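Local coordinates for protein putative adhesin (Bacteroides thetaiotaomicron, PDB 4QDG) that probably serves as an outer-membrane lipoprotein adhesin or pilus component of the FimB/Mfa2 family, and binds magnesium ions, at residues R18-Y23 with E141-M146; L126-L131 with E145-T150. All blocks are in the same frame, centred on the assembly; numbering follows the deposited sequence.

Contact 1: residues R18-Y23 with E141-M146; sequences RFIYDY and EGTVEM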
ATOM      1  N   ARG A  18       1.526  20.157   9.553  1.00 29.29           N
ATOM      2  CA  ARG A  18       0.932  19.007  10.243  1.00 29.09           C
ATOM      3  C   ARG A  18       0.872  17.875   9.219  1.00 31.55           C
ATOM      4  O   ARG A  18       0.667  18.134   8.023  1.00 31.06           O
ATOM      5  CB  ARG A  18      -0.469  19.347  10.812  1.00 27.92           C
ATOM      6  CG  ARG A  18      -1.169  18.170  11.512  1.00 36.50           C
ATOM      7  CD  ARG A  18      -2.483  18.553  12.158  1.00 34.74           C
ATOM      8  NE  ARG A  18      -2.993  17.463  12.990  1.00 43.21           N
ATOM      9  CZ  ARG A  18      -4.240  16.994  12.958  1.00 61.88           C
ATOM     10  NH1 ARG A  18      -5.137  17.523  12.126  1.00 48.03           N
ATOM     11  NH2 ARG A  18      -4.599  15.988  13.746  1.00 48.62           N
ATOM     12  N   PHE A  19       1.136  16.647   9.663  1.00 28.83           N
ATOM     13  CA  PHE A  19       1.097  15.477   8.791  1.00 28.92           C
ATOM     14  C   PHE A  19       0.039  14.502   9.298  1.00 35.40           C
ATOM     15  O   PHE A  19       0.080  14.103  10.463  1.00 37.70           O
ATOM     16  CB  PHE A  19       2.475  14.822   8.695  1.00 30.30           C
ATOM     17  CG  PHE A  19       3.537  15.755   8.184  1.00 31.31           C
ATOM     18  CD1 PHE A  19       4.257  16.565   9.057  1.00 31.74           C
ATOM     19  CD2 PHE A  19       3.823  15.834   6.824  1.00 31.65           C
ATOM     20  CE1 PHE A  19       5.220  17.460   8.578  1.00 31.91           C
ATOM     21  CE2 PHE A  19       4.798  16.723   6.354  1.00 33.51           C
ATOM     22  CZ  PHE A  19       5.480  17.535   7.237  1.00 31.61           C
ATOM     23  N   ILE A  20      -0.960  14.198   8.470  1.00 32.11           N
ATOM     24  CA  ILE A  20      -2.027  13.267   8.886  1.00 31.60           C
ATOM     25  C   ILE A  20      -2.157  12.102   7.896  1.00 34.72           C
ATOM     26  O   ILE A  20      -1.787  12.236   6.728  1.00 32.61           O
ATOM     27  CB  ILE A  20      -3.401  13.969   9.121  1.00 33.87           C
ATOM     28  CG1 ILE A  20      -4.100  14.374   7.819  1.00 32.51           C
ATOM     29  CG2 ILE A  20      -3.252  15.164  10.079  1.00 36.00           C
ATOM     30  CD1 ILE A  20      -5.610  14.620   7.943  1.00 32.64           C
ATOM     31  N   TYR A  21      -2.658  10.951   8.395  1.00 31.03           N
ATOM     32  CA  TYR A  21      -2.988   9.766   7.597  1.00 28.69           C
ATOM     33  C   TYR A  21      -4.379   9.300   8.056  1.00 31.09           C
ATOM     34  O   TYR A  21      -4.502   8.476   8.960  1.00 31.24           O
ATOM     35  CB  TYR A  21      -1.902   8.661   7.655  1.00 28.81           C
ATOM     36  CG  TYR A  21      -2.373   7.290   7.195  1.00 30.39           C
ATOM     37  CD1 TYR A  21      -2.913   7.099   5.919  1.00 30.82           C
ATOM     38  CD2 TYR A  21      -2.342   6.193   8.060  1.00 31.09           C
ATOM     39  CE1 TYR A  21      -3.396   5.846   5.513  1.00 26.93           C
ATOM     40  CE2 TYR A  21      -2.805   4.938   7.657  1.00 30.98           C
ATOM     41  CZ  TYR A  21      -3.318   4.767   6.379  1.00 33.96           C
ATOM     42  OH  TYR A  21      -3.757   3.517   5.999  1.00 36.44           O
ATOM     43  N   ASP A  22      -5.419   9.907   7.479  1.00 28.19           N
ATOM     44  CA  ASP A  22      -6.815   9.564   7.758  1.00 29.15           C
ATOM     45  C   ASP A  22      -7.459   8.869   6.512  1.00 32.40           C
ATOM     46  O   ASP A  22      -8.615   8.486   6.578  1.00 31.80           O
ATOM     47  CB  ASP A  22      -7.631  10.800   8.248  1.00 30.89           C
ATOM     48  CG  ASP A  22      -8.030  11.853   7.228  1.00 44.84           C
ATOM     49  OD1 ASP A  22      -7.874  11.602   6.010  1.00 47.56           O
ATOM     50  OD2 ASP A  22      -8.559  12.907   7.642  1.00 49.51           O
ATOM     51  N   TYR A  23      -6.684   8.682   5.398  1.00 28.90           N
ATOM     52  CA  TYR A  23      -7.145   8.044   4.154  1.00 28.20           C
ATOM     53  C   TYR A  23      -7.171   6.505   4.279  1.00 32.07           C
ATOM     54  O   TYR A  23      -6.444   5.769   3.605  1.00 30.73           O
ATOM     55  CB  TYR A  23      -6.278   8.462   2.963  1.00 29.27           C
ATOM     56  CG  TYR A  23      -7.038   8.502   1.657  1.00 30.55           C
ATOM     57  CD1 TYR A  23      -8.194   9.272   1.522  1.00 32.74           C
ATOM     58  CD2 TYR A  23      -6.582   7.808   0.538  1.00 30.00           C
ATOM     59  CE1 TYR A  23      -8.874   9.348   0.306  1.00 32.00           C
ATOM     60  CE2 TYR A  23      -7.260   7.877  -0.681  1.00 29.50           C
ATOM     61  CZ  TYR A  23      -8.390   8.668  -0.794  1.00 36.23           C
ATOM     62  OH  TYR A  23      -9.061   8.763  -1.985  1.00 41.09           O
ATOM     63  N   GLU A 141      -0.228  27.883   8.743  1.00 32.66           N
ATOM     64  CA  GLU A 141      -0.447  26.478   9.073  1.00 33.03           C
ATOM     65  C   GLU A 141      -1.000  25.742   7.885  1.00 39.30           C
ATOM     66  O   GLU A 141      -1.819  26.290   7.144  1.00 39.95           O
ATOM     67  CB  GLU A 141      -1.373  26.314  10.272  1.00 34.18           C
ATOM     68  CG  GLU A 141      -0.694  26.678  11.579  1.00 49.05           C
ATOM     69  CD  GLU A 141      -1.562  26.623  12.822  1.00 80.21           C
ATOM     70  OE1 GLU A 141      -2.805  26.534  12.691  1.00 63.33           O
ATOM     71  OE2 GLU A 141      -0.989  26.704  13.932  1.00 90.19           O
ATOM     72  N   GLY A 142      -0.538  24.512   7.707  1.00 34.90           N
ATOM     73  CA  GLY A 142      -0.994  23.647   6.631  1.00 34.03           C
ATOM     74  C   GLY A 142      -0.894  22.188   7.004  1.00 34.79           C
ATOM     75  O   GLY A 142      -0.007  21.802   7.760  1.00 33.80           O
ATOM     76  N   THR A 143      -1.804  21.375   6.473  1.00 30.26           N
ATOM     77  CA  THR A 143      -1.849  19.941   6.745  1.00 28.89           C
ATOM     78  C   THR A 143      -1.590  19.143   5.478  1.00 30.03           C
ATOM     79  O   THR A 143      -2.254  19.349   4.461  1.00 27.92           O
ATOM     80  CB  THR A 143      -3.197  19.548   7.381  1.00 33.56           C
ATOM     81  OG1 THR A 143      -3.332  20.246   8.608  1.00 31.17           O
ATOM     82  CG2 THR A 143      -3.338  18.036   7.609  1.00 31.72           C
ATOM     83  N   VAL A 144      -0.616  18.225   5.563  1.00 27.12           N
ATOM     84  CA  VAL A 144      -0.279  17.315   4.480  1.00 26.40           C
ATOM     85  C   VAL A 144      -1.038  16.035   4.757  1.00 31.79           C
ATOM     86  O   VAL A 144      -0.748  15.331   5.734  1.00 31.93           O
ATOM     87  CB  VAL A 144       1.233  17.065   4.292  1.00 30.05           C
ATOM     88  CG1 VAL A 144       1.461  16.203   3.048  1.00 29.54           C
ATOM     89  CG2 VAL A 144       2.015  18.389   4.207  1.00 29.66           C
ATOM     90  N   GLU A 145      -2.065  15.798   3.943  1.00 28.97           N
ATOM     91  CA  GLU A 145      -2.935  14.646   4.036  1.00 30.75           C
ATOM     92  C   GLU A 145      -2.307  13.525   3.236  1.00 35.02           C
ATOM     93  O   GLU A 145      -2.065  13.664   2.036  1.00 34.17           O
ATOM     94  CB  GLU A 145      -4.346  14.996   3.542  1.00 32.46           C
ATOM     95  CG  GLU A 145      -4.915  16.238   4.206  1.00 43.41           C
ATOM     96  CD  GLU A 145      -6.385  16.486   3.937  1.00 67.83           C
ATOM     97  OE1 GLU A 145      -7.140  15.498   3.768  1.00 56.39           O
ATOM     98  OE2 GLU A 145      -6.793  17.670   3.979  1.00 68.27           O
HETATM   99  N   MSE A 146      -1.968  12.435   3.924  1.00 30.79           N
HETATM  100  CA  MSE A 146      -1.247  11.355   3.286  1.00 29.27           C
HETATM  101  C   MSE A 146      -2.055  10.083   3.052  1.00 32.56           C
HETATM  102  O   MSE A 146      -3.064   9.833   3.722  1.00 30.08           O
HETATM  103  CB  MSE A 146      -0.007  11.055   4.092  1.00 30.80           C
HETATM  104  CG  MSE A 146       0.910  12.272   4.117  1.00 37.60           C
HETATM  105 SE   MSE A 146       2.379  11.963   5.226  0.75 45.93          SE
HETATM  106  CE  MSE A 146       3.494  10.952   3.959  1.00 41.90           C
TER
HETATM  107  O   HOH W   1      -5.689  19.460  10.244  1.00 42.64           O
HETATM  108  O   HOH W   2      -4.773  11.559   5.156  1.00 33.52           O
HETATM  109  O   HOH W   3      -6.998  12.642   3.809  1.00 45.07           O
HETATM  110  O   HOH W   4      -8.881  15.075   6.002  1.00 49.24           O

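Contact 2: residues L126-L131 with E145-T150; sequences LYWGEL and EMMKNT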
ATOM      1  N   LEU A 126       4.546   2.454   2.769  1.00 29.52           N
ATOM      2  CA  LEU A 126       4.942   3.608   1.967  1.00 28.54           C
ATOM      3  C   LEU A 126       3.777   4.573   1.967  1.00 29.75           C
ATOM      4  O   LEU A 126       2.650   4.180   1.671  1.00 27.60           O
ATOM      5  CB  LEU A 126       5.386   3.224   0.535  1.00 27.71           C
ATOM      6  CG  LEU A 126       5.845   4.396  -0.348  1.00 30.87           C
ATOM      7  CD1 LEU A 126       7.176   4.972   0.159  1.00 31.25           C
ATOM      8  CD2 LEU A 126       5.943   3.976  -1.805  1.00 33.84           C
ATOM      9  N   TYR A 127       4.035   5.816   2.387  1.00 27.13           N
ATOM     10  CA  TYR A 127       3.017   6.861   2.502  1.00 25.43           C
ATOM     11  C   TYR A 127       3.398   8.065   1.668  1.00 30.90           C
ATOM     12  O   TYR A 127       4.576   8.312   1.430  1.00 29.54           O
ATOM     13  CB  TYR A 127       2.785   7.252   3.975  1.00 25.88           C
ATOM     14  CG  TYR A 127       2.333   6.092   4.839  1.00 25.62           C
ATOM     15  CD1 TYR A 127       3.252   5.186   5.363  1.00 26.35           C
ATOM     16  CD2 TYR A 127       0.988   5.906   5.145  1.00 26.20           C
ATOM     17  CE1 TYR A 127       2.842   4.099   6.134  1.00 27.73           C
ATOM     18  CE2 TYR A 127       0.573   4.858   5.976  1.00 26.51           C
ATOM     19  CZ  TYR A 127       1.502   3.942   6.447  1.00 35.27           C
ATOM     20  OH  TYR A 127       1.113   2.885   7.244  1.00 37.17           O
ATOM     21  N   TRP A 128       2.387   8.768   1.146  1.00 29.30           N
ATOM     22  CA  TRP A 128       2.593   9.925   0.286  1.00 29.82           C
ATOM     23  C   TRP A 128       1.475  10.932   0.443  1.00 32.31           C
ATOM     24  O   TRP A 128       0.320  10.562   0.577  1.00 31.68           O
ATOM     25  CB  TRP A 128       2.694   9.489  -1.196  1.00 28.70           C
ATOM     26  CG  TRP A 128       2.837  10.622  -2.161  1.00 29.61           C
ATOM     27  CD1 TRP A 128       3.998  11.227  -2.549  1.00 33.16           C
ATOM     28  CD2 TRP A 128       1.777  11.339  -2.803  1.00 28.97           C
ATOM     29  NE1 TRP A 128       3.727  12.257  -3.416  1.00 32.09           N
ATOM     30  CE2 TRP A 128       2.371  12.343  -3.595  1.00 33.28           C
ATOM     31  CE3 TRP A 128       0.379  11.207  -2.815  1.00 29.30           C
ATOM     32  CZ2 TRP A 128       1.618  13.202  -4.395  1.00 33.14           C
ATOM     33  CZ3 TRP A 128      -0.367  12.067  -3.605  1.00 30.68           C
ATOM     34  CH2 TRP A 128       0.250  13.048  -4.383  1.00 31.77           C
ATOM     35  N   GLY A 129       1.845  12.199   0.331  1.00 28.70           N
ATOM     36  CA  GLY A 129       0.946  13.340   0.319  1.00 27.65           C
ATOM     37  C   GLY A 129       1.678  14.572  -0.175  1.00 32.00           C
ATOM     38  O   GLY A 129       2.910  14.622  -0.149  1.00 28.79           O
ATOM     39  N   GLU A 130       0.926  15.590  -0.595  1.00 31.71           N
ATOM     40  CA  GLU A 130       1.510  16.870  -1.041  1.00 31.40           C
ATOM     41  C   GLU A 130       0.579  18.049  -0.689  1.00 33.98           C
ATOM     42  O   GLU A 130      -0.617  17.853  -0.456  1.00 31.21           O
ATOM     43  CB  GLU A 130       1.838  16.855  -2.543  1.00 32.50           C
ATOM     44  CG  GLU A 130       0.639  16.604  -3.442  1.00 37.24           C
ATOM     45  CD  GLU A 130       0.894  16.687  -4.933  1.00 46.82           C
ATOM     46  OE1 GLU A 130       2.080  16.695  -5.333  1.00 40.98           O
ATOM     47  OE2 GLU A 130      -0.092  16.758  -5.702  1.00 38.51           O
ATOM     48  N   LEU A 131       1.142  19.271  -0.665  1.00 30.79           N
ATOM     49  CA  LEU A 131       0.421  20.474  -0.326  1.00 30.58           C
ATOM     50  C   LEU A 131       1.109  21.722  -0.893  1.00 33.61           C
ATOM     51  O   LEU A 131       2.331  21.820  -0.845  1.00 33.06           O
ATOM     52  CB  LEU A 131       0.331  20.573   1.225  1.00 30.00           C
ATOM     53  CG  LEU A 131      -0.463  21.753   1.807  1.00 35.02           C
ATOM     54  CD1 LEU A 131      -1.947  21.485   1.759  1.00 34.13           C
ATOM     55  CD2 LEU A 131      -0.013  22.059   3.235  1.00 37.28           C
ATOM     56  N   GLU A 145      -2.065  15.798   3.943  1.00 28.97           N
ATOM     57  CA  GLU A 145      -2.935  14.646   4.036  1.00 30.75           C
ATOM     58  C   GLU A 145      -2.307  13.525   3.236  1.00 35.02           C
ATOM     59  O   GLU A 145      -2.065  13.664   2.036  1.00 34.17           O
ATOM     60  CB  GLU A 145      -4.346  14.996   3.542  1.00 32.46           C
ATOM     61  CG  GLU A 145      -4.915  16.238   4.206  1.00 43.41           C
ATOM     62  CD  GLU A 145      -6.385  16.486   3.937  1.00 67.83           C
ATOM     63  OE1 GLU A 145      -7.140  15.498   3.768  1.00 56.39           O
ATOM     64  OE2 GLU A 145      -6.793  17.670   3.979  1.00 68.27           O
HETATM   65  N   MSE A 146      -1.968  12.435   3.924  1.00 30.79           N
HETATM   66  CA  MSE A 146      -1.247  11.355   3.286  1.00 29.27           C
HETATM   67  C   MSE A 146      -2.055  10.083   3.052  1.00 32.56           C
HETATM   68  O   MSE A 146      -3.064   9.833   3.722  1.00 30.08           O
HETATM   69  CB  MSE A 146      -0.007  11.055   4.092  1.00 30.80           C
HETATM   70  CG  MSE A 146       0.910  12.272   4.117  1.00 37.60           C
HETATM   71 SE   MSE A 146       2.379  11.963   5.226  0.75 45.93          SE
HETATM   72  CE  MSE A 146       3.494  10.952   3.959  1.00 41.90           C
HETATM   73  N   MSE A 147      -1.599   9.298   2.053  1.00 28.03           N
HETATM   74  CA  MSE A 147      -2.208   8.019   1.725  1.00 27.87           C
HETATM   75  C   MSE A 147      -1.177   6.914   1.820  1.00 30.93           C
HETATM   76  O   MSE A 147       0.001   7.198   1.769  1.00 30.80           O
HETATM   77  CB  MSE A 147      -2.890   8.025   0.356  1.00 29.03           C
HETATM   78  CG  MSE A 147      -1.945   8.189  -0.829  1.00 35.53           C
HETATM   79 SE   MSE A 147      -2.841   7.596  -2.450  0.75 43.46          SE
HETATM   80  CE  MSE A 147      -2.330   5.862  -2.325  1.00 40.43           C
ATOM     81  N   LYS A 148      -1.635   5.665   1.989  1.00 27.87           N
ATOM     82  CA  LYS A 148      -0.790   4.480   2.095  1.00 26.33           C
ATOM     83  C   LYS A 148      -0.729   3.802   0.710  1.00 27.77           C
ATOM     84  O   LYS A 148      -1.768   3.573   0.094  1.00 26.53           O
ATOM     85  CB  LYS A 148      -1.375   3.551   3.179  1.00 27.07           C
ATOM     86  CG  LYS A 148      -0.542   2.319   3.480  1.00 28.20           C
ATOM     87  CD  LYS A 148      -1.111   1.569   4.651  1.00 32.38           C
ATOM     88  CE  LYS A 148      -0.354   0.299   4.950  1.00 38.09           C
ATOM     89  NZ  LYS A 148      -1.106  -0.524   5.944  1.00 34.61           N
ATOM     90  N   ASN A 149       0.476   3.513   0.216  1.00 24.89           N
ATOM     91  CA  ASN A 149       0.684   2.900  -1.109  1.00 25.95           C
ATOM     92  C   ASN A 149       0.838   1.386  -1.063  1.00 30.27           C
ATOM     93  O   ASN A 149       0.756   0.755  -2.114  1.00 28.88           O
ATOM     94  CB  ASN A 149       1.952   3.471  -1.788  1.00 25.34           C
ATOM     95  CG  ASN A 149       1.828   4.905  -2.237  1.00 38.00           C
ATOM     96  OD1 ASN A 149       0.751   5.391  -2.544  1.00 27.22           O
ATOM     97  ND2 ASN A 149       2.948   5.581  -2.378  1.00 29.30           N
ATOM     98  N   THR A 150       1.124   0.806   0.125  1.00 26.32           N
ATOM     99  CA  THR A 150       1.357  -0.633   0.215  1.00 26.50           C
ATOM    100  C   THR A 150       0.076  -1.359   0.668  1.00 30.30           C
ATOM    101  O   THR A 150      -0.826  -0.746   1.271  1.00 30.45           O
ATOM    102  CB  THR A 150       2.566  -0.921   1.134  1.00 33.00           C
ATOM    103  OG1 THR A 150       2.392  -0.217   2.365  1.00 31.67           O
ATOM    104  CG2 THR A 150       3.911  -0.547   0.491  1.00 29.04           C
TER
HETATM  105  O   HOH W   5      -2.339  11.786  -0.528  1.00 40.11           O
HETATM  106  O   HOH W   6      -2.425  17.541   1.581  1.00 36.85           O
HETATM  107  O   HOH W   7      -2.019  14.694  -0.491  1.00 50.28           O

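Contact 1: residues R18-Y23 with E141-M146
Arg18 O is gripped from two neighbouring positions: Val144 N donates to it at 2.8 Å, almost straight at 173°, and the CA-H of Thr143 leans on the same oxygen. Three more backbone bonds complete the ladder, from Arg18 N to Gly142 O, from Ile20 N to Val144 O and from Met146 N to Ile20 O, the last more bent at 153°. The register is parallel. It sets the early strand 15-20 beside strand 140-159 in a mixed beta arrangement, consistent with the transthyretin-like clan to which the family belongs.

Phe19 and Val144 lie side by side on one face, with Phe19 CD2 3.8 Å from Val144 CB; Ala80 of strand 75-82 packs against both. On the other face sit Arg18, Thr143, Ile20 and Glu145. With CG1 between the backbone N and the carbonyl carbon (chi1 74°), Ile20 crosses Thr143 at about a right angle and brings CG1 to 3.7 Å from Thr143 CG2. Ile20 CG2 lies over the centre of the Arg18 guanidinium, 3.5 Å above its plane, while at the guanidinium edge a water joins Arg18 NH1 (2.8 Å) to Thr143 OG1.

Just past the strand pairing, Asp22 comes near Glu145, a like charge. A water donates both to Asp22 OD2 at 2.7 Å and to Glu145 OE1 at 2.9 Å, which probably eases the repulsion. Tyr21 turns its ring edge to Met146 O, with CD1 3.5 Å away.

Contact 2: residues L126-L131 with E145-T150
Leu126 to Trp128 run antiparallel to Met147 to Asn149, with Trp128 and Met147 forming a hydrogen-bonded pair (Trp128 N to Met147 O and Met147 N to Trp128 O) and Asn149 N adding a straight bond to Leu126 O at 2.7 Å. This is the open end of the beta hairpin made by strands 127-137 and 140-159. At Glu130 and Glu145 waters bridge the two backbones: one accepts from Glu145 N and donates to Glu130 O at 2.7 Å, and another accepts from Glu130 N and donates to Glu145 O.

Tyr127 and Lys148, a non-hydrogen-bonded pair, lie side by side and point the same way. The lysine chain is extended, and its methylenes follow the ring: Lys148 CB is 3.7 Å from Tyr127 CE2, and farther out CD is 3.7 Å from Tyr127 OH. The ammonium end is held by Ser277, and the side chain lies about 6 Å from a bound magnesium ion. Met146, a selenomethionine, bends at its last torsion (chi3 82°), which swings CE against Tyr127 CB at 3.8 Å.

On the opposite face, selenomethionine Met147 has CG between the backbone N and the carbonyl carbon (chi1 66°), at the edge of the Trp128 indole and 4.3 Å from Trp128 CE3. At the open end Leu126 crosses Asn149, whose OD1 bonds to Asn185; Leu126 CD2 touches Asn149 ND2 at 3.4 Å.

Segment 18-23 begins on the last residues of strand 15-20 and runs on into a loop; with 117 residues between it and its partner 141-146, contact 1 closes a long loop holding several strands and short helices. Segment 126-131 lies within that loop. Contact 2 closes a short span of 13 intervening residues within the hairpin of strands 127-137 and 140-159, overlapping the end of the long closure: both use Glu145 and Met146. Strand 140-159 therefore sits between two partners, its Val144 and Met146 amides turned to strand 15-20 and that of Met147 to strand 127-137. Packing runs across it too: Val144 CG1 meets Gly129, Tyr21 OH meets Lys148 CD, and the rings of Tyr21 and Tyr127 stack edge-to-face.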